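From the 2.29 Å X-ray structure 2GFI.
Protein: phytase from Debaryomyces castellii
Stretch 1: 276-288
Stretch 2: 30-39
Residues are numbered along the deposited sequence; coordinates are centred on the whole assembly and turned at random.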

ATOM      1  N   THR A 276       5.596 -22.396   8.293  1.00 17.81           N
ATOM      2  CA  THR A 276       5.547 -22.123   6.870  1.00 17.56           C
ATOM      3  C   THR A 276       4.119 -21.836   6.488  1.00 17.75           C
ATOM      4  O   THR A 276       3.211 -22.248   7.199  1.00 17.76           O
ATOM      5  CB  THR A 276       6.057 -23.312   6.050  1.00 17.89           C
ATOM      6  OG1 THR A 276       5.205 -24.449   6.256  1.00 16.03           O
ATOM      7  CG2 THR A 276       7.492 -23.732   6.493  1.00 17.90           C
ATOM      8  N   ASN A 277       3.918 -21.153   5.353  1.00 18.22           N
ATOM      9  CA  ASN A 277       2.571 -20.923   4.822  1.00 18.41           C
ATOM     10  C   ASN A 277       1.792 -22.224   4.704  1.00 18.48           C
ATOM     11  O   ASN A 277       0.609 -22.306   5.032  1.00 17.79           O
ATOM     12  CB  ASN A 277       2.647 -20.246   3.446  1.00 18.21           C
ATOM     13  CG  ASN A 277       3.061 -18.808   3.542  1.00 18.48           C
ATOM     14  OD1 ASN A 277       3.862 -18.442   4.416  1.00 17.75           O
ATOM     15  ND2 ASN A 277       2.509 -17.969   2.668  1.00 18.06           N
ATOM     16  N   GLU A 278       2.482 -23.258   4.253  1.00 18.73           N
ATOM     17  CA  GLU A 278       1.848 -24.539   4.037  1.00 22.14           C
ATOM     18  C   GLU A 278       1.318 -25.136   5.364  1.00 20.04           C
ATOM     19  O   GLU A 278       0.289 -25.767   5.376  1.00 20.86           O
ATOM     20  CB  GLU A 278       2.819 -25.429   3.279  1.00 20.35           C
ATOM     21  CG  GLU A 278       2.565 -26.917   3.412  1.00 26.31           C
ATOM     22  CD  GLU A 278       3.409 -27.738   2.456  1.00 23.00           C
ATOM     23  OE1 GLU A 278       4.593 -27.373   2.209  1.00 31.62           O
ATOM     24  OE2 GLU A 278       2.868 -28.748   1.949  1.00 34.34           O
ATOM     25  N   GLU A 279       1.985 -24.868   6.485  1.00 19.95           N
ATOM     26  CA  GLU A 279       1.517 -25.335   7.774  1.00 19.50           C
ATOM     27  C   GLU A 279       0.338 -24.519   8.246  1.00 19.48           C
ATOM     28  O   GLU A 279      -0.634 -25.091   8.728  1.00 20.23           O
ATOM     29  CB  GLU A 279       2.654 -25.328   8.798  1.00 20.00           C
ATOM     30  CG  GLU A 279       3.658 -26.416   8.501  1.00 19.69           C
ATOM     31  CD  GLU A 279       5.086 -26.140   8.947  1.00 23.32           C
ATOM     32  OE1 GLU A 279       5.436 -25.011   9.427  1.00 21.38           O
ATOM     33  OE2 GLU A 279       5.896 -27.094   8.764  1.00 26.18           O
ATOM     34  N   PHE A 280       0.408 -23.197   8.108  1.00 18.23           N
ATOM     35  CA  PHE A 280      -0.716 -22.346   8.451  1.00 17.86           C
ATOM     36  C   PHE A 280      -1.956 -22.741   7.684  1.00 17.99           C
ATOM     37  O   PHE A 280      -3.060 -22.764   8.232  1.00 18.92           O
ATOM     38  CB  PHE A 280      -0.425 -20.882   8.085  1.00 17.94           C
ATOM     39  CG  PHE A 280       0.452 -20.179   9.039  1.00 16.18           C
ATOM     40  CD1 PHE A 280       0.042 -19.958  10.345  1.00 17.76           C
ATOM     41  CD2 PHE A 280       1.675 -19.676   8.619  1.00 16.23           C
ATOM     42  CE1 PHE A 280       0.876 -19.270  11.255  1.00 16.99           C
ATOM     43  CE2 PHE A 280       2.508 -19.007   9.494  1.00 17.31           C
ATOM     44  CZ  PHE A 280       2.108 -18.805  10.825  1.00 17.42           C
ATOM     45  N   ILE A 281      -1.800 -23.021   6.394  1.00 17.98           N
ATOM     46  CA  ILE A 281      -2.955 -23.350   5.557  1.00 17.57           C
ATOM     47  C   ILE A 281      -3.632 -24.664   5.998  1.00 18.03           C
ATOM     48  O   ILE A 281      -4.874 -24.794   5.976  1.00 18.04           O
ATOM     49  CB  ILE A 281      -2.508 -23.381   4.080  1.00 17.52           C
ATOM     50  CG1 ILE A 281      -2.250 -21.952   3.577  1.00 16.97           C
ATOM     51  CG2 ILE A 281      -3.498 -24.105   3.233  1.00 16.68           C
ATOM     52  CD1 ILE A 281      -1.459 -21.882   2.243  1.00 17.59           C
ATOM     53  N   GLN A 282      -2.826 -25.637   6.418  1.00 18.38           N
ATOM     54  CA  GLN A 282      -3.381 -26.902   6.896  1.00 19.06           C
ATOM     55  C   GLN A 282      -3.962 -26.714   8.280  1.00 19.39           C
ATOM     56  O   GLN A 282      -5.052 -27.198   8.579  1.00 19.51           O
ATOM     57  CB  GLN A 282      -2.324 -27.997   6.904  1.00 19.39           C
ATOM     58  CG  GLN A 282      -2.017 -28.455   5.527  1.00 20.56           C
ATOM     59  CD  GLN A 282      -0.726 -29.208   5.471  1.00 21.27           C
ATOM     60  OE1 GLN A 282       0.350 -28.602   5.522  1.00 26.12           O
ATOM     61  NE2 GLN A 282      -0.811 -30.515   5.362  1.00 19.87           N
ATOM     62  N   TYR A 283      -3.238 -25.980   9.129  1.00 19.78           N
ATOM     63  CA  TYR A 283      -3.820 -25.599  10.391  1.00 19.66           C
ATOM     64  C   TYR A 283      -5.187 -24.937  10.180  1.00 20.17           C
ATOM     65  O   TYR A 283      -6.169 -25.316  10.830  1.00 20.20           O
ATOM     66  CB  TYR A 283      -2.938 -24.661  11.191  1.00 18.46           C
ATOM     67  CG  TYR A 283      -3.665 -24.197  12.453  1.00 17.37           C
ATOM     68  CD1 TYR A 283      -3.761 -25.036  13.573  1.00 16.65           C
ATOM     69  CD2 TYR A 283      -4.247 -22.934  12.520  1.00 14.83           C
ATOM     70  CE1 TYR A 283      -4.403 -24.629  14.736  1.00 16.12           C
ATOM     71  CE2 TYR A 283      -4.890 -22.507  13.666  1.00 15.79           C
ATOM     72  CZ  TYR A 283      -4.972 -23.368  14.778  1.00 17.58           C
ATOM     73  OH  TYR A 283      -5.598 -22.958  15.923  1.00 18.01           O
ATOM     74  N   SER A 284      -5.213 -23.920   9.308  1.00 20.73           N
ATOM     75  CA  SER A 284      -6.422 -23.167   9.020  1.00 20.98           C
ATOM     76  C   SER A 284      -7.558 -24.083   8.631  1.00 20.97           C
ATOM     77  O   SER A 284      -8.692 -23.887   9.035  1.00 20.77           O
ATOM     78  CB  SER A 284      -6.178 -22.198   7.876  1.00 21.08           C
ATOM     79  OG  SER A 284      -7.276 -21.306   7.777  1.00 21.54           O
ATOM     80  N   TYR A 285      -7.251 -25.085   7.814  1.00 21.61           N
ATOM     81  CA  TYR A 285      -8.306 -25.951   7.325  1.00 21.14           C
ATOM     82  C   TYR A 285      -8.794 -26.888   8.421  1.00 22.06           C
ATOM     83  O   TYR A 285      -9.985 -27.246   8.442  1.00 22.43           O
ATOM     84  CB  TYR A 285      -7.893 -26.720   6.095  1.00 21.28           C
ATOM     85  CG  TYR A 285      -9.054 -27.505   5.552  1.00 21.01           C
ATOM     86  CD1 TYR A 285     -10.211 -26.860   5.179  1.00 20.63           C
ATOM     87  CD2 TYR A 285      -9.012 -28.908   5.480  1.00 20.54           C
ATOM     88  CE1 TYR A 285     -11.288 -27.578   4.720  1.00 23.29           C
ATOM     89  CE2 TYR A 285     -10.075 -29.631   5.013  1.00 19.39           C
ATOM     90  CZ  TYR A 285     -11.209 -28.960   4.633  1.00 20.92           C
ATOM     91  OH  TYR A 285     -12.304 -29.637   4.143  1.00 22.01           O
ATOM     92  N   SER A 286      -7.905 -27.258   9.355  1.00 21.87           N
ATOM     93  CA  SER A 286      -8.344 -28.061  10.512  1.00 22.00           C
ATOM     94  C   SER A 286      -9.378 -27.318  11.357  1.00 21.98           C
ATOM     95  O   SER A 286     -10.327 -27.937  11.897  1.00 22.60           O
ATOM     96  CB  SER A 286      -7.155 -28.556  11.362  1.00 22.05           C
ATOM     97  OG  SER A 286      -6.568 -27.516  12.116  1.00 22.63           O
ATOM     98  N   VAL A 287      -9.187 -26.003  11.469  1.00 21.70           N
ATOM     99  CA  VAL A 287     -10.142 -25.135  12.136  1.00 21.63           C
ATOM    100  C   VAL A 287     -11.404 -24.985  11.302  1.00 21.73           C
ATOM    101  O   VAL A 287     -12.489 -25.043  11.842  1.00 22.59           O
ATOM    102  CB  VAL A 287      -9.568 -23.698  12.490  1.00 21.58           C
ATOM    103  CG1 VAL A 287     -10.674 -22.822  13.108  1.00 20.86           C
ATOM    104  CG2 VAL A 287      -8.389 -23.791  13.433  1.00 18.95           C
ATOM    105  N   ASP A 288     -11.295 -24.780   9.996  1.00 21.79           N
ATOM    106  CA  ASP A 288     -12.515 -24.729   9.196  1.00 21.65           C
ATOM    107  C   ASP A 288     -13.337 -26.001   9.374  1.00 21.93           C
ATOM    108  O   ASP A 288     -14.550 -25.921   9.457  1.00 22.14           O
ATOM    109  CB  ASP A 288     -12.203 -24.569   7.729  1.00 21.97           C
ATOM    110  CG  ASP A 288     -11.808 -23.148   7.364  1.00 24.11           C
ATOM    111  OD1 ASP A 288     -12.181 -22.192   8.117  1.00 27.22           O
ATOM    112  OD2 ASP A 288     -11.126 -22.901   6.327  1.00 25.99           O
TER
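Stretch 2 (30-39) QYNIIRFLGG

Residues 30-39 lie along one side of the 277-288 helix as an irregular, turning segment and run the same general way: Tyr31 is level with Asn277, Phe36 with Ser284, and Gly38 reaches Val287. The closest backbone approach is at Ser284, whose CA is 4.5 Å from Phe36 CA, so a small helix residue stands where the chains come nearest. The main bump is Phe36. Its ring enters a hollow between Ile281, Phe280 and Ser284: Ile281 CG1 lies over one face, 4.0 Å from the ring centroid, Phe280 CB meets Phe36 CB at 3.5 Å, and Ser284 CB, at the ring edge, is 4.0 Å from Phe36 CB. The helix answers with Phe280, whose ring is covered on one face by Ile33 CD1, a tight 3.2 Å from Phe280 CE1, while Leu37 CD2 approaches that same CE1 at 4.0 Å. At the far end Val287 CG1 packs 3.7 Å from Gly38 CA. A CB on Gly38 would clash with that methyl, and the positive phi of Gly38 favours glycine as well. No clear direct hydrogen bond joins the stretches; shape does most of the fitting, and water mends the backbone. One water links Ser284 OG to Arg35 O and Gly38 N, and another links Tyr283 OH to Leu37 O.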

ATOM      1  N   GLN A  30      -4.205 -12.789  -0.088  1.00 16.52           N
ATOM      2  CA  GLN A  30      -4.253 -14.237   0.164  1.00 16.83           C
ATOM      3  C   GLN A  30      -3.233 -14.623   1.256  1.00 16.76           C
ATOM      4  O   GLN A  30      -3.361 -15.662   1.887  1.00 16.95           O
ATOM      5  CB  GLN A  30      -3.938 -15.006  -1.124  1.00 15.79           C
ATOM      6  CG  GLN A  30      -2.653 -14.509  -1.751  1.00 18.32           C
ATOM      7  CD  GLN A  30      -2.199 -15.246  -2.982  1.00 20.50           C
ATOM      8  OE1 GLN A  30      -1.928 -14.607  -4.023  1.00 26.12           O
ATOM      9  NE2 GLN A  30      -2.090 -16.549  -2.894  1.00 17.26           N
ATOM     10  N   TYR A  31      -2.224 -13.784   1.468  1.00 16.31           N
ATOM     11  CA  TYR A  31      -1.091 -14.159   2.314  1.00 17.23           C
ATOM     12  C   TYR A  31      -1.230 -13.647   3.744  1.00 17.30           C
ATOM     13  O   TYR A  31      -0.332 -13.796   4.543  1.00 17.74           O
ATOM     14  CB  TYR A  31       0.208 -13.618   1.725  1.00 16.69           C
ATOM     15  CG  TYR A  31       0.609 -14.243   0.424  1.00 17.37           C
ATOM     16  CD1 TYR A  31       0.978 -15.580   0.351  1.00 17.14           C
ATOM     17  CD2 TYR A  31       0.652 -13.476  -0.756  1.00 19.17           C
ATOM     18  CE1 TYR A  31       1.383 -16.142  -0.858  1.00 17.85           C
ATOM     19  CE2 TYR A  31       1.068 -14.010  -1.948  1.00 17.56           C
ATOM     20  CZ  TYR A  31       1.435 -15.338  -1.986  1.00 17.77           C
ATOM     21  OH  TYR A  31       1.828 -15.863  -3.176  1.00 20.49           O
ATOM     22  N   ASN A  32      -2.336 -13.010   4.046  1.00 16.98           N
ATOM     23  CA  ASN A  32      -2.519 -12.482   5.350  1.00 17.74           C
ATOM     24  C   ASN A  32      -2.641 -13.608   6.398  1.00 18.09           C
ATOM     25  O   ASN A  32      -3.519 -14.468   6.279  1.00 18.49           O
ATOM     26  CB  ASN A  32      -3.725 -11.523   5.376  1.00 17.48           C
ATOM     27  CG  ASN A  32      -3.722 -10.652   6.606  1.00 17.37           C
ATOM     28  OD1 ASN A  32      -3.716 -11.166   7.724  1.00 18.71           O
ATOM     29  ND2 ASN A  32      -3.693  -9.330   6.420  1.00 13.45           N
ATOM     30  N   ILE A  33      -1.749 -13.562   7.398  1.00 17.63           N
ATOM     31  CA  ILE A  33      -1.601 -14.538   8.486  1.00 17.44           C
ATOM     32  C   ILE A  33      -2.955 -14.740   9.207  1.00 17.41           C
ATOM     33  O   ILE A  33      -3.346 -15.870   9.532  1.00 17.23           O
ATOM     34  CB  ILE A  33      -0.414 -14.038   9.435  1.00 17.76           C
ATOM     35  CG1 ILE A  33       0.136 -15.082  10.436  1.00 19.62           C
ATOM     36  CG2 ILE A  33      -0.782 -12.834  10.223  1.00 16.32           C
ATOM     37  CD1 ILE A  33      -0.172 -16.451  10.064  1.00 24.15           C
ATOM     38  N   ILE A  34      -3.686 -13.640   9.432  1.00 16.43           N
ATOM     39  CA  ILE A  34      -4.989 -13.719  10.050  1.00 16.03           C
ATOM     40  C   ILE A  34      -5.890 -14.771   9.405  1.00 17.23           C
ATOM     41  O   ILE A  34      -6.624 -15.475  10.120  1.00 17.02           O
ATOM     42  CB  ILE A  34      -5.681 -12.354  10.065  1.00 15.52           C
ATOM     43  CG1 ILE A  34      -4.835 -11.362  10.846  1.00 13.88           C
ATOM     44  CG2 ILE A  34      -7.070 -12.468  10.691  1.00 14.25           C
ATOM     45  CD1 ILE A  34      -5.365  -9.955  10.826  1.00 14.52           C
ATOM     46  N   ARG A  35      -5.833 -14.892   8.082  1.00 18.00           N
ATOM     47  CA  ARG A  35      -6.767 -15.759   7.396  1.00 19.86           C
ATOM     48  C   ARG A  35      -6.482 -17.229   7.696  1.00 20.08           C
ATOM     49  O   ARG A  35      -7.325 -18.070   7.419  1.00 20.28           O
ATOM     50  CB  ARG A  35      -6.883 -15.447   5.870  1.00 19.97           C
ATOM     51  CG  ARG A  35      -7.582 -14.085   5.616  1.00 21.79           C
ATOM     52  CD  ARG A  35      -8.705 -14.000   4.527  1.00 20.10           C
ATOM     53  NE  ARG A  35      -9.093 -12.587   4.264  1.00 20.05           N
ATOM     54  CZ  ARG A  35      -8.217 -11.693   3.726  1.00 23.56           C
ATOM     55  NH1 ARG A  35      -6.965 -12.103   3.421  1.00 21.23           N
ATOM     56  NH2 ARG A  35      -8.555 -10.416   3.481  1.00 19.76           N
ATOM     57  N   PHE A  36      -5.317 -17.516   8.291  1.00 20.47           N
ATOM     58  CA  PHE A  36      -4.934 -18.896   8.607  1.00 20.43           C
ATOM     59  C   PHE A  36      -5.005 -19.214  10.076  1.00 21.03           C
ATOM     60  O   PHE A  36      -4.698 -20.359  10.484  1.00 20.34           O
ATOM     61  CB  PHE A  36      -3.544 -19.216   8.065  1.00 20.73           C
ATOM     62  CG  PHE A  36      -3.402 -18.878   6.625  1.00 19.98           C
ATOM     63  CD1 PHE A  36      -4.266 -19.436   5.693  1.00 18.06           C
ATOM     64  CD2 PHE A  36      -2.472 -17.943   6.212  1.00 21.62           C
ATOM     65  CE1 PHE A  36      -4.193 -19.087   4.366  1.00 20.89           C
ATOM     66  CE2 PHE A  36      -2.383 -17.595   4.862  1.00 22.70           C
ATOM     67  CZ  PHE A  36      -3.250 -18.155   3.947  1.00 21.82           C
ATOM     68  N   LEU A  37      -5.411 -18.215  10.870  1.00 20.48           N
ATOM     69  CA  LEU A  37      -5.394 -18.375  12.339  1.00 20.48           C
ATOM     70  C   LEU A  37      -6.758 -18.678  12.932  1.00 20.38           C
ATOM     71  O   LEU A  37      -6.937 -18.586  14.136  1.00 19.78           O
ATOM     72  CB  LEU A  37      -4.704 -17.201  13.038  1.00 19.82           C
ATOM     73  CG  LEU A  37      -3.212 -17.159  12.685  1.00 18.95           C
ATOM     74  CD1 LEU A  37      -2.549 -15.887  13.214  1.00 16.72           C
ATOM     75  CD2 LEU A  37      -2.538 -18.403  13.200  1.00 16.58           C
ATOM     76  N   GLY A  38      -7.707 -19.046  12.067  1.00 20.44           N
ATOM     77  CA  GLY A  38      -8.974 -19.629  12.520  1.00 20.80           C
ATOM     78  C   GLY A  38      -9.941 -18.698  13.248  1.00 20.84           C
ATOM     79  O   GLY A  38     -10.785 -19.163  13.987  1.00 20.61           O
ATOM     80  N   GLY A  39      -9.825 -17.384  13.037  1.00 20.71           N
ATOM     81  CA  GLY A  39     -10.663 -16.424  13.764  1.00 19.46           C
ATOM     82  C   GLY A  39     -10.086 -15.972  15.094  1.00 18.98           C
ATOM     83  O   GLY A  39     -10.685 -15.154  15.781  1.00 19.86           O
TER
HETATM   84  O   HOH W   1      -8.319 -19.628   9.396  1.00 19.53           O
HETATM   85  O   HOH W   2      -6.246 -20.554  16.008  1.00 30.56           O